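Cap5O (Staphylococcus aureus, PDB 3OJO) acts as an NAD-dependent UDP-N-acetyl-mannosamine dehydrogenase in the biosynthesis of capsular polysaccharide. Local coordinates at residues G23-I28 / P60-V65; F149-D154 / G182-C187; E171-N176 / R196-G201; Y355-E360 / H384-N389; L377-S382 / V402-K407. One frame throughout, in Å; residues are numbered along the deposited sequence.

Contact 1 (G23-I28 / P60-V65); sequences GLPTSI and PGLQEV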
# COMPACT_ATOMS: atom_id res chain seq x y z
N GLY B 23 -9.06 25.58 -14.27
CA GLY B 23 -8.93 27.01 -14.57
C GLY B 23 -10.21 27.81 -14.69
O GLY B 23 -10.28 28.90 -14.12
N LEU B 24 -11.20 27.33 -15.46
CA LEU B 24 -12.45 28.07 -15.63
C LEU B 24 -13.21 28.28 -14.31
O LEU B 24 -13.43 29.45 -13.98
CB LEU B 24 -13.36 27.46 -16.73
CG LEU B 24 -14.68 28.19 -17.01
CD1 LEU B 24 -14.42 29.62 -17.51
CD2 LEU B 24 -15.55 27.39 -17.96
N PRO B 25 -13.54 27.24 -13.51
CA PRO B 25 -14.21 27.49 -12.21
C PRO B 25 -13.41 28.39 -11.27
O PRO B 25 -14.01 29.23 -10.59
CB PRO B 25 -14.38 26.09 -11.63
CG PRO B 25 -14.42 25.20 -12.84
CD PRO B 25 -13.37 25.79 -13.71
N THR B 26 -12.06 28.25 -11.26
CA THR B 26 -11.13 29.07 -10.46
C THR B 26 -11.23 30.55 -10.88
O THR B 26 -11.32 31.40 -10.01
CB THR B 26 -9.71 28.49 -10.54
OG1 THR B 26 -9.72 27.16 -10.02
CG2 THR B 26 -8.67 29.34 -9.83
N SER B 27 -11.20 30.85 -12.20
CA SER B 27 -11.35 32.21 -12.71
C SER B 27 -12.71 32.76 -12.27
O SER B 27 -12.78 33.88 -11.77
CB SER B 27 -11.32 32.21 -14.24
OG SER B 27 -10.18 31.54 -14.72
N ILE B 28 -13.77 31.94 -12.42
CA ILE B 28 -15.14 32.29 -12.05
C ILE B 28 -15.22 32.63 -10.54
O ILE B 28 -15.82 33.64 -10.18
CB ILE B 28 -16.15 31.20 -12.54
CG1 ILE B 28 -16.37 31.32 -14.06
CG2 ILE B 28 -17.50 31.24 -11.79
CD1 ILE B 28 -17.07 30.10 -14.74
N PRO B 60 -22.88 21.38 -13.50
CA PRO B 60 -24.17 21.97 -13.09
C PRO B 60 -24.03 23.23 -12.25
O PRO B 60 -23.20 23.29 -11.34
CB PRO B 60 -24.77 20.90 -12.18
CG PRO B 60 -23.74 19.84 -11.99
CD PRO B 60 -22.80 19.95 -13.14
N GLY B 61 -24.87 24.19 -12.54
CA GLY B 61 -24.91 25.46 -11.82
C GLY B 61 -23.85 26.48 -12.17
O GLY B 61 -24.00 27.64 -11.80
N LEU B 62 -22.79 26.07 -12.90
CA LEU B 62 -21.68 26.97 -13.25
C LEU B 62 -22.07 28.03 -14.26
O LEU B 62 -21.67 29.19 -14.10
CB LEU B 62 -20.41 26.19 -13.66
CG LEU B 62 -19.09 26.99 -13.68
CD1 LEU B 62 -18.58 27.26 -12.27
CD2 LEU B 62 -18.01 26.27 -14.51
N GLN B 63 -22.88 27.66 -15.27
CA GLN B 63 -23.37 28.58 -16.31
C GLN B 63 -24.02 29.83 -15.70
O GLN B 63 -23.76 30.94 -16.17
CB GLN B 63 -24.37 27.84 -17.22
CG GLN B 63 -24.96 28.68 -18.36
CD GLN B 63 -23.93 29.17 -19.35
OE1 GLN B 63 -23.64 30.36 -19.41
NE2 GLN B 63 -23.36 28.26 -20.13
N GLU B 64 -24.83 29.63 -14.62
CA GLU B 64 -25.52 30.66 -13.86
C GLU B 64 -24.54 31.61 -13.19
O GLU B 64 -24.73 32.82 -13.23
CB GLU B 64 -26.34 29.95 -12.77
CG GLU B 64 -27.53 30.71 -12.20
CD GLU B 64 -28.49 29.83 -11.43
OE1 GLU B 64 -28.46 28.59 -11.62
OE2 GLU B 64 -29.27 30.38 -10.62
N VAL B 65 -23.47 31.05 -12.57
CA VAL B 65 -22.42 31.81 -11.88
C VAL B 65 -21.61 32.58 -12.90
O VAL B 65 -21.34 33.77 -12.69
CB VAL B 65 -21.53 30.91 -10.99
CG1 VAL B 65 -20.68 31.76 -10.05
CG2 VAL B 65 -22.36 29.92 -10.19

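Contact 2 (F149-D154 / G182-C187); sequences FTIGED and GVTKAC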
# COMPACT_ATOMS: atom_id res chain seq x y z
N PHE B 149 15.15 38.78 -11.64
CA PHE B 149 14.34 38.39 -10.49
C PHE B 149 14.99 37.54 -9.41
O PHE B 149 15.84 36.70 -9.70
CB PHE B 149 13.01 37.76 -10.95
CG PHE B 149 11.98 38.72 -11.52
CD1 PHE B 149 11.25 39.56 -10.68
CD2 PHE B 149 11.71 38.75 -12.89
CE1 PHE B 149 10.30 40.44 -11.21
CE2 PHE B 149 10.75 39.63 -13.41
CZ PHE B 149 10.04 40.47 -12.56
N THR B 150 14.55 37.76 -8.15
CA THR B 150 14.97 37.08 -6.92
C THR B 150 13.71 36.54 -6.25
O THR B 150 12.81 37.31 -5.88
CB THR B 150 15.84 38.01 -6.05
OG1 THR B 150 17.04 38.30 -6.78
CG2 THR B 150 16.21 37.41 -4.70
N ILE B 151 13.63 35.20 -6.12
CA ILE B 151 12.47 34.49 -5.56
C ILE B 151 12.34 34.75 -4.06
O ILE B 151 13.30 34.54 -3.32
CB ILE B 151 12.45 32.99 -5.98
CG1 ILE B 151 12.23 32.81 -7.50
CG2 ILE B 151 11.36 32.19 -5.23
CD1 ILE B 151 13.23 32.83 -8.27
N GLY B 152 11.17 35.23 -3.65
CA GLY B 152 10.88 35.57 -2.26
C GLY B 152 11.12 37.03 -1.97
O GLY B 152 10.76 37.52 -0.89
N GLU B 153 11.70 37.75 -2.95
CA GLU B 153 12.01 39.17 -2.87
C GLU B 153 11.24 39.95 -3.92
O GLU B 153 10.37 40.75 -3.57
CB GLU B 153 13.54 39.40 -3.00
CG GLU B 153 14.07 40.47 -2.07
CD GLU B 153 15.54 40.34 -1.72
OE1 GLU B 153 15.89 39.42 -0.94
OE2 GLU B 153 16.31 41.25 -2.10
N ASP B 154 11.54 39.70 -5.22
CA ASP B 154 10.93 40.35 -6.38
C ASP B 154 9.63 39.66 -6.85
O ASP B 154 8.68 40.35 -7.22
CB ASP B 154 11.93 40.44 -7.54
CG ASP B 154 13.28 41.05 -7.21
OD1 ASP B 154 13.30 42.11 -6.57
OD2 ASP B 154 14.30 40.50 -7.67
N GLY B 182 5.33 27.05 -1.02
CA GLY B 182 6.17 28.16 -1.45
C GLY B 182 7.63 27.77 -1.60
O GLY B 182 8.12 26.87 -0.90
N VAL B 183 8.35 28.44 -2.52
CA VAL B 183 9.78 28.19 -2.75
C VAL B 183 10.55 28.75 -1.55
O VAL B 183 11.55 28.16 -1.13
CB VAL B 183 10.26 28.74 -4.12
CG1 VAL B 183 11.77 28.57 -4.30
CG2 VAL B 183 9.53 28.06 -5.25
N THR B 184 10.05 29.88 -1.00
CA THR B 184 10.57 30.57 0.19
C THR B 184 9.39 30.75 1.16
O THR B 184 8.23 30.54 0.77
CB THR B 184 11.19 31.94 -0.18
OG1 THR B 184 10.17 32.88 -0.53
CG2 THR B 184 12.27 31.85 -1.26
N LYS B 185 9.69 31.18 2.40
CA LYS B 185 8.67 31.43 3.42
C LYS B 185 7.82 32.66 3.01
O LYS B 185 6.63 32.73 3.35
CB LYS B 185 9.32 31.57 4.82
CG LYS B 185 10.00 30.28 5.33
CD LYS B 185 11.26 30.53 6.24
CE LYS B 185 11.94 29.27 6.77
NZ LYS B 185 13.25 28.96 6.07
N ALA B 186 8.40 33.60 2.23
CA ALA B 186 7.72 34.79 1.71
C ALA B 186 6.68 34.39 0.65
O ALA B 186 5.58 34.96 0.63
CB ALA B 186 8.73 35.76 1.13
N CYS B 187 7.04 33.40 -0.22
CA CYS B 187 6.20 32.81 -1.27
C CYS B 187 4.94 32.20 -0.65
O CYS B 187 3.84 32.43 -1.15
CB CYS B 187 6.97 31.77 -2.07
SG CYS B 187 8.41 32.43 -2.97

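Contact 3 (E171-N176 / R196-G201); sequences EELVHN and RTFVQG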
# COMPACT_ATOMS: atom_id res chain seq x y z
N GLU B 171 -18.15 24.61 -4.54
CA GLU B 171 -18.17 24.34 -3.09
C GLU B 171 -16.85 23.74 -2.67
O GLU B 171 -16.21 24.28 -1.76
CB GLU B 171 -19.40 23.52 -2.59
CG GLU B 171 -20.16 22.71 -3.63
CD GLU B 171 -21.20 23.42 -4.48
OE1 GLU B 171 -22.15 23.99 -3.90
OE2 GLU B 171 -21.10 23.35 -5.73
N GLU B 172 -16.37 22.73 -3.42
CA GLU B 172 -15.08 22.06 -3.21
C GLU B 172 -13.91 23.07 -3.19
O GLU B 172 -13.06 22.98 -2.35
CB GLU B 172 -14.89 20.97 -4.26
CG GLU B 172 -13.55 20.26 -4.25
CD GLU B 172 -13.50 18.93 -3.53
OE1 GLU B 172 -14.36 18.69 -2.65
OE2 GLU B 172 -12.57 18.14 -3.82
N LEU B 173 -13.92 24.06 -4.08
CA LEU B 173 -12.90 25.10 -4.19
C LEU B 173 -12.81 25.98 -2.93
O LEU B 173 -11.71 26.35 -2.53
CB LEU B 173 -13.24 25.95 -5.43
CG LEU B 173 -12.14 26.48 -6.37
CD1 LEU B 173 -11.18 25.38 -6.82
CD2 LEU B 173 -12.77 27.10 -7.60
N VAL B 174 -13.95 26.24 -2.27
CA VAL B 174 -14.08 27.06 -1.06
C VAL B 174 -13.70 26.30 0.24
O VAL B 174 -12.88 26.79 1.03
CB VAL B 174 -15.51 27.70 -0.99
CG1 VAL B 174 -15.82 28.28 0.38
CG2 VAL B 174 -15.68 28.77 -2.05
N HIS B 175 -14.34 25.12 0.47
CA HIS B 175 -14.23 24.32 1.69
C HIS B 175 -13.10 23.30 1.85
O HIS B 175 -12.85 22.85 2.97
CB HIS B 175 -15.59 23.72 2.06
CG HIS B 175 -16.65 24.76 2.25
ND1 HIS B 175 -17.68 24.91 1.35
CD2 HIS B 175 -16.75 25.71 3.21
CE1 HIS B 175 -18.40 25.93 1.81
NE2 HIS B 175 -17.87 26.45 2.91
N ASN B 176 -12.42 22.93 0.76
CA ASN B 176 -11.31 22.00 0.84
C ASN B 176 -10.10 22.62 1.50
O ASN B 176 -9.80 23.80 1.27
CB ASN B 176 -10.87 21.54 -0.56
CG ASN B 176 -11.53 20.31 -1.10
OD1 ASN B 176 -12.56 19.84 -0.60
ND2 ASN B 176 -10.94 19.76 -2.15
N ARG B 196 -6.92 33.44 0.38
CA ARG B 196 -7.68 34.03 1.49
C ARG B 196 -8.99 34.68 1.01
O ARG B 196 -9.94 34.79 1.80
CB ARG B 196 -6.80 35.07 2.21
CG ARG B 196 -7.02 35.17 3.72
CD ARG B 196 -5.81 35.73 4.45
NE ARG B 196 -5.46 37.09 4.01
CZ ARG B 196 -4.21 37.54 3.86
NH1 ARG B 196 -3.18 36.74 4.12
NH2 ARG B 196 -3.99 38.78 3.46
N THR B 197 -9.04 35.07 -0.29
CA THR B 197 -10.15 35.71 -1.02
C THR B 197 -11.47 34.96 -0.86
O THR B 197 -12.51 35.60 -0.72
CB THR B 197 -9.75 35.88 -2.53
OG1 THR B 197 -8.47 36.53 -2.63
CG2 THR B 197 -10.79 36.67 -3.35
N PHE B 198 -11.44 33.61 -0.88
CA PHE B 198 -12.65 32.77 -0.79
C PHE B 198 -12.44 31.45 -0.05
O PHE B 198 -13.42 30.79 0.30
CB PHE B 198 -13.21 32.47 -2.21
CG PHE B 198 -12.26 31.70 -3.09
CD1 PHE B 198 -11.28 32.35 -3.84
CD2 PHE B 198 -12.30 30.30 -3.14
CE1 PHE B 198 -10.37 31.63 -4.61
CE2 PHE B 198 -11.39 29.59 -3.92
CZ PHE B 198 -10.44 30.26 -4.66
N VAL B 199 -11.17 31.03 0.14
CA VAL B 199 -10.88 29.75 0.82
C VAL B 199 -11.21 29.83 2.32
O VAL B 199 -10.59 30.60 3.06
CB VAL B 199 -9.47 29.13 0.52
CG1 VAL B 199 -9.26 27.81 1.27
CG2 VAL B 199 -9.28 28.92 -0.98
N GLN B 200 -12.20 29.02 2.72
CA GLN B 200 -12.67 28.85 4.09
C GLN B 200 -12.02 27.61 4.72
O GLN B 200 -11.96 27.49 5.94
CB GLN B 200 -14.21 28.75 4.13
CG GLN B 200 -14.88 30.12 4.16
CD GLN B 200 -16.33 30.06 3.75
OE1 GLN B 200 -17.19 29.51 4.45
NE2 GLN B 200 -16.64 30.68 2.61
N GLY B 201 -11.52 26.71 3.86
CA GLY B 201 -10.82 25.51 4.27
C GLY B 201 -9.47 25.85 4.88
O GLY B 201 -9.04 27.00 4.83

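Contact 4 (Y355-E360 / H384-N389); sequences YDPHVE and HSEFKN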
# COMPACT_ATOMS: atom_id res chain seq x y z
N TYR B 355 -20.93 0.45 -25.06
CA TYR B 355 -22.07 1.15 -24.46
C TYR B 355 -21.59 2.02 -23.29
O TYR B 355 -21.11 1.50 -22.29
CB TYR B 355 -23.20 0.19 -24.01
CG TYR B 355 -24.29 0.91 -23.24
CD1 TYR B 355 -24.31 0.91 -21.85
CD2 TYR B 355 -25.24 1.68 -23.91
CE1 TYR B 355 -25.28 1.62 -21.14
CE2 TYR B 355 -26.20 2.41 -23.21
CZ TYR B 355 -26.23 2.36 -21.82
OH TYR B 355 -27.17 3.08 -21.13
N ASP B 356 -21.75 3.35 -23.42
CA ASP B 356 -21.44 4.30 -22.35
C ASP B 356 -22.38 5.52 -22.41
O ASP B 356 -22.30 6.30 -23.37
CB ASP B 356 -19.95 4.69 -22.28
CG ASP B 356 -19.53 5.27 -20.94
OD1 ASP B 356 -18.44 4.91 -20.45
OD2 ASP B 356 -20.26 6.12 -20.41
N PRO B 357 -23.26 5.71 -21.40
CA PRO B 357 -24.18 6.87 -21.43
C PRO B 357 -23.50 8.23 -21.26
O PRO B 357 -24.07 9.25 -21.65
CB PRO B 357 -25.14 6.58 -20.27
CG PRO B 357 -24.37 5.72 -19.34
CD PRO B 357 -23.47 4.88 -20.19
N HIS B 358 -22.29 8.24 -20.68
CA HIS B 358 -21.50 9.44 -20.41
C HIS B 358 -20.60 9.83 -21.59
O HIS B 358 -20.23 11.00 -21.69
CB HIS B 358 -20.67 9.25 -19.13
CG HIS B 358 -21.51 8.97 -17.93
ND1 HIS B 358 -22.08 9.98 -17.19
CD2 HIS B 358 -21.89 7.78 -17.40
CE1 HIS B 358 -22.76 9.39 -16.22
NE2 HIS B 358 -22.67 8.06 -16.31
N VAL B 359 -20.26 8.86 -22.48
CA VAL B 359 -19.38 9.08 -23.65
C VAL B 359 -20.19 9.39 -24.93
O VAL B 359 -20.99 8.55 -25.39
CB VAL B 359 -18.34 7.94 -23.85
CG1 VAL B 359 -17.44 8.22 -25.04
CG2 VAL B 359 -17.49 7.74 -22.60
N GLU B 360 -19.96 10.58 -25.51
CA GLU B 360 -20.67 11.06 -26.70
C GLU B 360 -20.03 10.76 -28.07
O GLU B 360 -20.56 11.25 -29.08
CB GLU B 360 -21.06 12.55 -26.55
CG GLU B 360 -22.52 12.79 -26.21
CD GLU B 360 -22.93 12.45 -24.79
OE1 GLU B 360 -23.73 11.50 -24.62
OE2 GLU B 360 -22.46 13.13 -23.85
N HIS B 384 -19.99 3.16 -13.45
CA HIS B 384 -21.04 4.15 -13.62
C HIS B 384 -22.22 3.81 -12.72
O HIS B 384 -22.59 2.64 -12.61
CB HIS B 384 -21.50 4.20 -15.08
CG HIS B 384 -20.46 4.70 -16.03
ND1 HIS B 384 -19.73 5.84 -15.76
CD2 HIS B 384 -20.11 4.22 -17.24
CE1 HIS B 384 -18.93 6.01 -16.80
NE2 HIS B 384 -19.13 5.06 -17.72
N SER B 385 -22.81 4.83 -12.06
CA SER B 385 -23.97 4.72 -11.15
C SER B 385 -25.12 3.93 -11.76
O SER B 385 -25.75 3.13 -11.07
CB SER B 385 -24.44 6.10 -10.73
OG SER B 385 -23.55 6.66 -9.79
N GLU B 386 -25.36 4.13 -13.07
CA GLU B 386 -26.40 3.47 -13.87
C GLU B 386 -26.27 1.96 -13.86
O GLU B 386 -27.28 1.26 -13.93
CB GLU B 386 -26.37 3.98 -15.32
CG GLU B 386 -26.64 5.47 -15.46
CD GLU B 386 -25.42 6.38 -15.54
OE1 GLU B 386 -24.50 6.22 -14.70
OE2 GLU B 386 -25.42 7.28 -16.41
N PHE B 387 -25.03 1.45 -13.76
CA PHE B 387 -24.72 0.02 -13.77
C PHE B 387 -25.00 -0.70 -12.45
O PHE B 387 -24.99 -1.93 -12.42
CB PHE B 387 -23.27 -0.20 -14.25
CG PHE B 387 -22.91 0.28 -15.64
CD1 PHE B 387 -21.57 0.42 -16.02
CD2 PHE B 387 -23.89 0.52 -16.60
CE1 PHE B 387 -21.23 0.82 -17.32
CE2 PHE B 387 -23.54 0.93 -17.90
CZ PHE B 387 -22.22 1.08 -18.25
N LYS B 388 -25.26 0.05 -11.37
CA LYS B 388 -25.51 -0.51 -10.03
C LYS B 388 -26.82 -1.27 -9.97
O LYS B 388 -26.84 -2.45 -9.60
CB LYS B 388 -25.43 0.59 -8.94
CG LYS B 388 -24.05 1.24 -8.83
CD LYS B 388 -24.03 2.43 -7.90
CE LYS B 388 -22.66 3.06 -7.86
NZ LYS B 388 -22.59 4.17 -6.87
N ASN B 389 -27.89 -0.62 -10.48
CA ASN B 389 -29.26 -1.11 -10.50
C ASN B 389 -29.70 -1.57 -11.89
O ASN B 389 -30.46 -0.87 -12.57
CB ASN B 389 -30.18 -0.03 -9.92
CG ASN B 389 -29.75 0.45 -8.55
OD1 ASN B 389 -29.94 -0.24 -7.53
ND2 ASN B 389 -29.13 1.63 -8.50

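Contact 5 (L377-S382 / V402-K407); sequences LVLILS and VIFDTK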
# COMPACT_ATOMS: atom_id res chain seq x y z
N LEU B 377 -21.57 -11.95 -24.36
CA LEU B 377 -21.03 -11.45 -23.08
C LEU B 377 -21.14 -9.93 -22.92
O LEU B 377 -20.82 -9.19 -23.84
CB LEU B 377 -19.56 -11.92 -22.91
CG LEU B 377 -18.68 -11.27 -21.82
CD1 LEU B 377 -19.04 -11.75 -20.41
CD2 LEU B 377 -17.21 -11.47 -22.12
N VAL B 378 -21.58 -9.46 -21.73
CA VAL B 378 -21.59 -8.04 -21.33
C VAL B 378 -20.37 -7.82 -20.43
O VAL B 378 -20.22 -8.45 -19.37
CB VAL B 378 -22.92 -7.53 -20.71
CG1 VAL B 378 -22.69 -6.38 -19.73
CG2 VAL B 378 -23.88 -7.10 -21.82
N LEU B 379 -19.45 -6.97 -20.90
CA LEU B 379 -18.21 -6.69 -20.20
C LEU B 379 -18.29 -5.35 -19.47
O LEU B 379 -18.31 -4.30 -20.11
CB LEU B 379 -17.03 -6.75 -21.20
CG LEU B 379 -15.61 -6.73 -20.63
CD1 LEU B 379 -15.38 -7.88 -19.63
CD2 LEU B 379 -14.59 -6.78 -21.74
N ILE B 380 -18.31 -5.40 -18.12
CA ILE B 380 -18.34 -4.16 -17.32
C ILE B 380 -16.92 -3.66 -16.93
O ILE B 380 -16.22 -4.28 -16.12
CB ILE B 380 -19.36 -4.17 -16.17
CG1 ILE B 380 -20.67 -4.82 -16.62
CG2 ILE B 380 -19.56 -2.74 -15.65
CD1 ILE B 380 -21.76 -4.76 -15.65
N LEU B 381 -16.53 -2.53 -17.53
CA LEU B 381 -15.21 -1.91 -17.40
C LEU B 381 -15.18 -0.56 -16.68
O LEU B 381 -14.09 -0.11 -16.31
CB LEU B 381 -14.51 -1.80 -18.77
CG LEU B 381 -14.42 -3.04 -19.63
CD1 LEU B 381 -13.82 -2.70 -20.93
CD2 LEU B 381 -13.62 -4.16 -18.94
N SER B 382 -16.38 0.05 -16.42
CA SER B 382 -16.52 1.31 -15.67
C SER B 382 -17.56 1.18 -14.56
O SER B 382 -18.53 0.46 -14.73
CB SER B 382 -16.88 2.47 -16.60
OG SER B 382 -15.87 2.63 -17.58
N VAL B 402 -24.75 -13.47 -19.98
CA VAL B 402 -23.58 -13.55 -19.10
C VAL B 402 -22.89 -12.19 -18.91
O VAL B 402 -22.72 -11.44 -19.88
CB VAL B 402 -22.59 -14.73 -19.35
CG1 VAL B 402 -23.32 -16.04 -19.63
CG2 VAL B 402 -21.59 -14.42 -20.46
N ILE B 403 -22.54 -11.86 -17.66
CA ILE B 403 -21.87 -10.62 -17.28
C ILE B 403 -20.53 -10.91 -16.58
O ILE B 403 -20.51 -11.63 -15.58
CB ILE B 403 -22.78 -9.74 -16.35
CG1 ILE B 403 -24.08 -9.31 -17.06
CG2 ILE B 403 -22.00 -8.52 -15.81
CD1 ILE B 403 -25.07 -8.63 -16.16
N PHE B 404 -19.43 -10.31 -17.09
CA PHE B 404 -18.12 -10.33 -16.44
C PHE B 404 -17.82 -8.88 -16.00
O PHE B 404 -17.51 -8.01 -16.82
CB PHE B 404 -16.98 -10.92 -17.29
CG PHE B 404 -15.63 -10.90 -16.61
CD1 PHE B 404 -15.51 -11.11 -15.23
CD2 PHE B 404 -14.47 -10.67 -17.33
CE1 PHE B 404 -14.27 -11.06 -14.60
CE2 PHE B 404 -13.22 -10.64 -16.70
CZ PHE B 404 -13.14 -10.84 -15.34
N ASP B 405 -17.99 -8.64 -14.70
CA ASP B 405 -17.83 -7.32 -14.10
C ASP B 405 -16.45 -7.17 -13.47
O ASP B 405 -16.17 -7.76 -12.43
CB ASP B 405 -18.98 -7.05 -13.13
CG ASP B 405 -19.08 -5.66 -12.55
OD1 ASP B 405 -18.41 -4.75 -13.07
OD2 ASP B 405 -19.83 -5.49 -11.57
N THR B 406 -15.58 -6.39 -14.14
CA THR B 406 -14.21 -6.12 -13.70
C THR B 406 -14.15 -5.05 -12.61
O THR B 406 -13.08 -4.85 -12.03
CB THR B 406 -13.32 -5.75 -14.92
OG1 THR B 406 -13.66 -4.46 -15.39
CG2 THR B 406 -13.37 -6.77 -16.02
N LYS B 407 -15.29 -4.37 -12.34
CA LYS B 407 -15.40 -3.27 -11.36
C LYS B 407 -16.24 -3.59 -10.10
O LYS B 407 -16.19 -2.80 -9.16
CB LYS B 407 -15.95 -1.98 -12.04
CG LYS B 407 -15.02 -1.34 -13.07
CD LYS B 407 -13.74 -0.74 -12.46
CE LYS B 407 -13.93 0.57 -11.75
NZ LYS B 407 -12.63 1.18 -11.41

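Contact 1 (G23-I28 / P60-V65)
The ring that takes part here, the pyrrolidine of Pro-25, presents its CG corner to the other helix: CG lies 4.1 Å from CD2 of Leu-62, and the two side chains cross at about a right angle. No aromatic or amide plane joins it, and no hydrogen bond spans the interface; the remaining contacts are made by branched aliphatic side chains. Leu-62, with CG anti to the backbone N (chi1 -164°), points at helix 23-32 and fits between Pro-25 and Ile-28. The CD1 tip of Ile-28 rests 3.9 Å from CG of Leu-62 and also touches both of its methyls. One turn further on, the other branch of Ile-28 is used, its CG2 meeting CG1 of Val-65 at 3.7 Å in an oblique crossing. Helix 23-32 is the first helix of the Rossmann fold, following strand 13-17 and carrying at Gly-23 what appears to be the last glycine of the GxGxxG motif. The bound NAD lies about 7 Å from the Pro-25 side chain. Within the helix, Gly-23 O accepts both Ser-27 N and Ser-27 OG, the latter at 2.7 Å from above the carbonyl plane. Helix 169-175 reaches both partners, Ile-169 touching Pro-25 and Leu-170 touching Leu-62 and Val-65, and Leu-75 of strand 75-78 packs on Ile-28.

Contact 2 (F149-D154 / G182-C187)
A capping box opens helix 185-195 of the NAD-binding domain, and the turn at Gly-152 packs against it. In the box, Cys-187 N donates to Thr-184 OG1 at 3.2 Å (156° at the hydrogen), while Thr-184 N returns only a weak bond to Cys-187 SG. OG1 takes this place because it stands between the backbone N and the carbonyl carbon of Thr-184 (chi1 72°). The tight part lies on the buried side. There Ile-151 sends CG2, anti to its own backbone N, to within 3.7 Å of Cys-187 SG and 3.8 Å of Val-183 CG1. Its other branch leads away from the helix start, and the residue also touches Leu-157 of the neighbouring strand 156-159. At Gly-152, whose positive phi (95°) turns the chain, the bare CA comes 3.3 Å from Thr-184 OG1; a CB here would run into that oxygen and into the carbonyl of Ile-151. Toward solvent the contact loosens: Glu-153 and Lys-185 point away from the opposite segment. No hydrogen bond joins the two segments, and at the outer margin the last touch is that of Ala-186 CB on Gly-152 O, 3.4 Å apart.

Contact 3 (E171-N176 / R196-G201)
Val-174 O is gripped twice: Gln-200 N donates to it at 2.9 Å from above the carbonyl plane, and Gly-201 N at 3.1 Å from within that plane, both with N-H...O angles of 150°. The CA of Val-199 adds a CA-H...O contact to the same oxygen. Around this core, CG1 of Val-174 comes 3.5 Å from Phe-198 O and lies alongside the amide of Gln-200, while also sitting over the centre of one face of its neighbour's ring, His-175. The Phe-198 ring turns its edge to the helix, with CE2 3.5 Å from Leu-173 O and CD2 3.9 Å from Val-174 CG2. Thus the last turn of helix 169-175 is fastened to the link between helix 185-195 and strand 203-207 in the Rossmann-type NAD-binding region, and Val-174 O, near the helix end, finds its donors in that link. Gly-201 CA fits close to both His-175 O and Asn-176 O. In the second shell, Phe-30 meets the Phe-198 ring edge-to-face, Met-29 covers Leu-173 and Val-174, and Arg-178 bonds to Leu-173 O. Past the helix end, Asn-176 ND2 makes a weak 2.8 Å bond to OE2 of Glu-172, a residue touched by a bound pyridine-2,6-dicarboxylate.

Contact 4 (Y355-E360 / H384-N389)
Two His-carboxylate hydrogen bonds join these loops, which follow strands 351-355 and 377-380 of the parallel sheet in the UDP-binding domain. His-384 NE2 donates to Asp-356 OD1 at 2.8 Å; the oxygen lies in the imidazole plane, but the donor approaches from above the carboxylate, the two planes being 73° apart. His-358 NE2 reaches tip to tip to Glu-386 OE1 at 3.1 Å, on its syn lone pair, with ring and carboxylate almost perpendicular. Asp-356 OD2 meanwhile accepts His-358 N on its anti lone pair, an Asx turn that holds the backbone leading into His-358. Leu-323 N also donates to Asp-356 OD1, and Asp-328 N donates to His-384 ND1, so this ring is probably neutral, protonated at NE2 and fixed at both nitrogens. For His-358, the nearby carboxylates of Glu-386 and Asp-328 could favour the charged form. The two rings meet obliquely, His-358 CD2 standing 3.3 Å above one face of His-384, offset toward its rim. Packing continues outward: Pro-357 CG touches Glu-386 OE2 at 3.5 Å, and the Phe-321 ring meets both Tyr-355 and Phe-387. These last two rings slide past each other edge against edge, with Tyr-355 CE1 3.7 Å from Phe-387 CE2.

Contact 5 (L377-S382 / V402-K407)
Strands 377-380 and 402-405 run side by side in the five-stranded parallel sheet of the UDP-binding domain, their axes 4.8 Å apart and inclined by 19°. Ile-380 buries the largest area of any residue in the contact. From its CB, 3.3 Å from Asp-405 OD1, the CG2 branch runs anti to the backbone N and stays against the same oxygen, whereas CG1, anti to the carbonyl carbon, turns back along the neighbouring strand to meet Ile-403 CG2. The CD1 tip settles 3.8 Å from that methyl. Val-378, Ile-380, Ile-403 and Asp-405 share this face of the sheet; on the other, Leu-379 and Phe-404 lie side by side, CD1 of the leucine 3.7 Å from CD2 of the ring, where helix 286-312 touches both and helix 336-346 packs on Leu-379. The backbones are laced in the parallel manner: Val-378 N donates to Val-402 O almost straight (176°), Phe-404 N to Val-378 O, and Ile-380 N to Phe-404 O. At the strand ends Ile-380 O is held twice by Thr-406, through N and, at 2.7 Å on a lone pair, through OG1, which stands between the backbone N and the carbonyl carbon. Asp-405 OD1 accepts Lys-407 N, forming an Asx turn, while its OD2 is engaged by Tyr-419 OH and by Val-409 N and Val-410 N. The bent chain of Lys-407 then folds over the strand exit, placing CG 3.6 Å from Leu-381 O.

How the contacts relate
From the N terminus, contact 1 closes first, bringing helix 62-71 back to helix 23-32 after strand 36-40 and helix 44-51. Contacts 2 and 3 then cross: 171-176 falls between the two segments of contact 2, and 182-187 between those of contact 3, so the later strands and helices of the Rossmann-type region are tied at two places about 24 Å apart between centres. Contact 3 also touches contact 1, Leu-173 CD2 lying 3.8 Å from Thr-26 CA. Far along the chain, contacts 4 and 5 cross likewise in the UDP-binding domain, joining loops and strands of one parallel sheet; Phe-387 CD1 of contact 4 packs on Ile-380 CG2 of contact 5.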